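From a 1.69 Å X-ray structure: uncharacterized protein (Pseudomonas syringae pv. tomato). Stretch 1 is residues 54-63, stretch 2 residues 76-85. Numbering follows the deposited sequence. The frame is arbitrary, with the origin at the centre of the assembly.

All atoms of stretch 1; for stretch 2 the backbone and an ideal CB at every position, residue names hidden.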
# COMPACT_ATOMS: atom_id res chain seq x y z
N VAL C 54 0.48 -13.86 15.90
CA VAL C 54 1.41 -14.91 16.26
C VAL C 54 0.66 -16.22 16.26
O VAL C 54 -0.41 -16.34 16.87
CB VAL C 54 1.99 -14.66 17.68
CG1 VAL C 54 3.01 -15.73 18.00
CG2 VAL C 54 2.62 -13.28 17.74
N GLY C 55 1.20 -17.23 15.60
CA GLY C 55 0.55 -18.55 15.69
C GLY C 55 1.29 -19.60 14.87
O GLY C 55 2.39 -19.33 14.34
N ILE C 56 0.71 -20.78 14.80
CA ILE C 56 1.35 -21.94 14.20
C ILE C 56 0.90 -22.06 12.77
O ILE C 56 -0.29 -22.04 12.51
CB ILE C 56 0.92 -23.21 14.98
CG1 ILE C 56 1.24 -23.03 16.47
CG2 ILE C 56 1.53 -24.45 14.38
CD1 ILE C 56 2.77 -22.76 16.80
N ALA C 57 1.85 -22.21 11.85
CA ALA C 57 1.53 -22.28 10.44
C ALA C 57 0.67 -23.50 10.14
O ALA C 57 1.03 -24.61 10.51
CB ALA C 57 2.83 -22.36 9.60
N PHE C 58 -0.43 -23.27 9.42
CA PHE C 58 -1.21 -24.31 8.82
C PHE C 58 -1.14 -23.97 7.33
O PHE C 58 -1.58 -22.88 6.94
CB PHE C 58 -2.67 -24.23 9.29
CG PHE C 58 -3.57 -25.23 8.64
CD1 PHE C 58 -3.90 -26.40 9.33
CD2 PHE C 58 -4.03 -25.05 7.33
CE1 PHE C 58 -4.72 -27.36 8.78
CE2 PHE C 58 -4.85 -26.03 6.72
CZ PHE C 58 -5.21 -27.18 7.47
N THR C 59 -0.52 -24.85 6.56
CA THR C 59 -0.16 -24.53 5.17
C THR C 59 -1.21 -24.96 4.17
O THR C 59 -1.89 -25.99 4.33
CB THR C 59 1.19 -25.15 4.79
OG1 THR C 59 1.18 -26.56 5.07
CG2 THR C 59 2.33 -24.52 5.59
N VAL C 60 -1.36 -24.17 3.12
CA VAL C 60 -2.34 -24.45 2.07
C VAL C 60 -1.62 -24.21 0.75
O VAL C 60 -1.05 -23.12 0.56
CB VAL C 60 -3.53 -23.45 2.16
CG1 VAL C 60 -4.59 -23.80 1.11
CG2 VAL C 60 -4.12 -23.44 3.59
N GLN C 61 -1.62 -25.20 -0.14
CA GLN C 61 -0.99 -25.10 -1.46
C GLN C 61 -2.03 -25.23 -2.57
O GLN C 61 -2.80 -26.21 -2.58
CB GLN C 61 0.07 -26.19 -1.62
CG GLN C 61 0.72 -26.22 -3.03
CD GLN C 61 1.55 -24.98 -3.24
OE1 GLN C 61 1.28 -24.16 -4.16
NE2 GLN C 61 2.53 -24.79 -2.39
N TYR C 62 -2.04 -24.27 -3.50
CA TYR C 62 -2.96 -24.24 -4.66
C TYR C 62 -2.21 -24.71 -5.90
O TYR C 62 -0.98 -24.87 -5.87
CB TYR C 62 -3.54 -22.83 -4.91
CG TYR C 62 -4.56 -22.45 -3.85
CD1 TYR C 62 -5.92 -22.66 -4.05
CD2 TYR C 62 -4.13 -21.90 -2.66
CE1 TYR C 62 -6.86 -22.34 -3.06
CE2 TYR C 62 -5.05 -21.57 -1.66
CZ TYR C 62 -6.41 -21.81 -1.88
OH TYR C 62 -7.30 -21.46 -0.89
N GLN C 63 -2.96 -25.00 -6.95
CA GLN C 63 -2.41 -25.49 -8.23
C GLN C 63 -3.35 -25.08 -9.36
O GLN C 63 -4.48 -24.66 -9.11
CB GLN C 63 -2.23 -27.01 -8.19
CG GLN C 63 -3.58 -27.78 -8.18
CD GLN C 63 -3.46 -29.28 -8.01
OE1 GLN C 63 -4.42 -29.93 -7.62
NE2 GLN C 63 -2.30 -29.85 -8.33
N UNK C 76 -13.16 -24.74 1.66
CA UNK C 76 -13.51 -25.99 2.36
C UNK C 76 -12.50 -26.54 3.39
O UNK C 76 -12.93 -27.08 4.43
CB UNK C 76 -13.74 -27.07 1.30
N UNK C 77 -11.19 -26.39 3.14
CA UNK C 77 -10.16 -26.86 4.07
C UNK C 77 -10.24 -26.23 5.45
O UNK C 77 -9.61 -26.72 6.38
CB UNK C 77 -8.77 -26.59 3.48
N UNK C 78 -10.92 -25.09 5.54
CA UNK C 78 -10.81 -24.28 6.75
C UNK C 78 -11.39 -24.97 7.97
O UNK C 78 -10.95 -24.70 9.09
CB UNK C 78 -11.51 -22.93 6.54
N UNK C 79 -12.38 -25.86 7.78
CA UNK C 79 -12.89 -26.65 8.92
C UNK C 79 -11.82 -27.49 9.63
O UNK C 79 -12.04 -27.95 10.75
CB UNK C 79 -14.00 -27.58 8.43
N UNK C 80 -10.70 -27.73 8.95
CA UNK C 80 -9.61 -28.56 9.47
C UNK C 80 -8.60 -27.79 10.34
O UNK C 80 -7.78 -28.41 11.01
CB UNK C 80 -8.87 -29.21 8.30
N UNK C 81 -8.64 -26.45 10.29
CA UNK C 81 -7.58 -25.62 10.84
C UNK C 81 -7.76 -25.48 12.37
O UNK C 81 -8.81 -25.07 12.81
CB UNK C 81 -7.58 -24.25 10.16
N UNK C 82 -6.73 -25.88 13.14
CA UNK C 82 -6.84 -25.80 14.59
C UNK C 82 -6.84 -24.37 15.11
O UNK C 82 -6.22 -23.47 14.53
CB UNK C 82 -5.69 -26.58 15.24
N UNK C 83 -7.51 -24.16 16.24
CA UNK C 83 -7.40 -22.92 16.99
C UNK C 83 -5.93 -22.59 17.28
O UNK C 83 -5.15 -23.46 17.66
CB UNK C 83 -8.19 -23.02 18.29
N UNK C 84 -5.54 -21.33 17.04
CA UNK C 84 -4.19 -20.85 17.31
C UNK C 84 -3.32 -20.87 16.08
O UNK C 84 -2.14 -20.49 16.14
CB UNK C 84 -3.54 -21.69 18.41
N UNK C 85 -3.92 -21.29 14.97
CA UNK C 85 -3.19 -21.34 13.69
C UNK C 85 -3.08 -19.99 13.05
O UNK C 85 -3.97 -19.15 13.19
CB UNK C 85 -3.87 -22.30 12.72

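Position 76 opens a 3-10 segment with nothing of stretch 1 within 5.5 Å of its ideal CB, so almost any residue would suit it; N76 is found.

At 77 the CA-to-CB bond points toward the strand, but the ideal CB is still 5.1 Å from F58 CE2. Beyond it lie the F58 ring, the V60 methyls and the hydroxyl of Y62, an apolar surface with a polar end. A large side chain could span the gap; an aromatic or long aliphatic one would serve. The residue is Y77. V60 CG2 sits over one face of its ring, 3.9 Å from the centroid, and Y77 CD2 lies 3.9 Å from F58 CE2. Water 1 joins the two hydroxyls, 2.6 Å from Y77 OH and 2.8 Å from Y62 OH.

Positions 78 and 79 have no part of stretch 1 near their ideal CB atoms. They are I78, whose CA-to-CB bond points away, and D79.

Position 80 points toward the strand, its ideal CB 4.3 Å from F58 CZ. The first carbons of many side chains could rest against the ring here. Q80 does so through CB, 4.2 Å from F58 CZ, while its amide extends farther from the ring.

At 81 the CB points sideways, 4.3 Å from F58 CD1. The ring favours an aliphatic group, and a compact or branched one would fit. In V81, CG2 stands over one face of the F58 ring, 3.7 Å from the centroid, a CH-pi contact.

The backbone at 82 (-69/150) admits proline among many others, and its CB has no neighbour in stretch 1. P82 instead reaches F58 through its ring closure, with P82 CD 3.8 Å from F58 CD1. It also begins a type II turn, in which position 83, far from the strand, is unconstrained by it; S83 is deposited.

Position 84 has phi/psi of 97/1, where a CB would be jammed against the preceding carbonyl oxygen. This calls for glycine, and G84 is found. Its carbonyl accepts a hydrogen bond from the strand, I56 N to G84 O, 3.2 Å.

Position 85 forms a parallel bridge with I56, its ideal CB 3.6 Å from I56 O. A small side chain, apolar or hydroxylated, would be suitable. S85 turns its hydroxyl back into the turn, donating from S85 OG to P82 O at 2.7 Å, while S85 CA makes a CA-H...O contact with I56 O at 3.2 Å.

Stretch 2 76-85: NYIDQVPSGS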
# COMPACT_ATOMS: atom_id res chain seq x y z
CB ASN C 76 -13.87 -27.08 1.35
CG ASN C 76 -12.84 -27.25 0.27
OD1 ASN C 76 -11.67 -27.51 0.56
ND2 ASN C 76 -13.25 -27.09 -0.98
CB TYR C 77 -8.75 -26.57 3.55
CG TYR C 77 -8.35 -25.08 3.56
CD1 TYR C 77 -8.53 -24.28 2.43
CD2 TYR C 77 -7.80 -24.47 4.71
CE1 TYR C 77 -8.18 -22.91 2.43
CE2 TYR C 77 -7.45 -23.12 4.72
CZ TYR C 77 -7.63 -22.35 3.58
OH TYR C 77 -7.28 -21.01 3.60
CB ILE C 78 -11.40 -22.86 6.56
CG1 ILE C 78 -10.69 -21.88 7.52
CG2 ILE C 78 -12.93 -22.89 6.55
CD1 ILE C 78 -10.87 -20.42 7.23
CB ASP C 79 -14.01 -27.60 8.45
CG ASP C 79 -15.34 -26.88 8.27
OD1 ASP C 79 -15.63 -25.96 9.06
OD2 ASP C 79 -16.11 -27.28 7.36
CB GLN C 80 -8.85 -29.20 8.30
CG GLN C 80 -9.73 -29.91 7.29
CD GLN C 80 -8.96 -30.97 6.50
OE1 GLN C 80 -9.53 -32.02 6.14
NE2 GLN C 80 -7.68 -30.73 6.27
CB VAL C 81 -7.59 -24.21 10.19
CG1 VAL C 81 -6.46 -23.33 10.72
CG2 VAL C 81 -7.54 -24.32 8.64
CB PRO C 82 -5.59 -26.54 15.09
CG PRO C 82 -5.12 -27.34 13.95
CD PRO C 82 -5.53 -26.62 12.72
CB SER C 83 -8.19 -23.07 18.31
OG SER C 83 -8.10 -21.90 19.09
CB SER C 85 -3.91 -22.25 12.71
OG SER C 85 -3.93 -23.58 13.17
O HOH W 1 -6.58 -19.92 1.39
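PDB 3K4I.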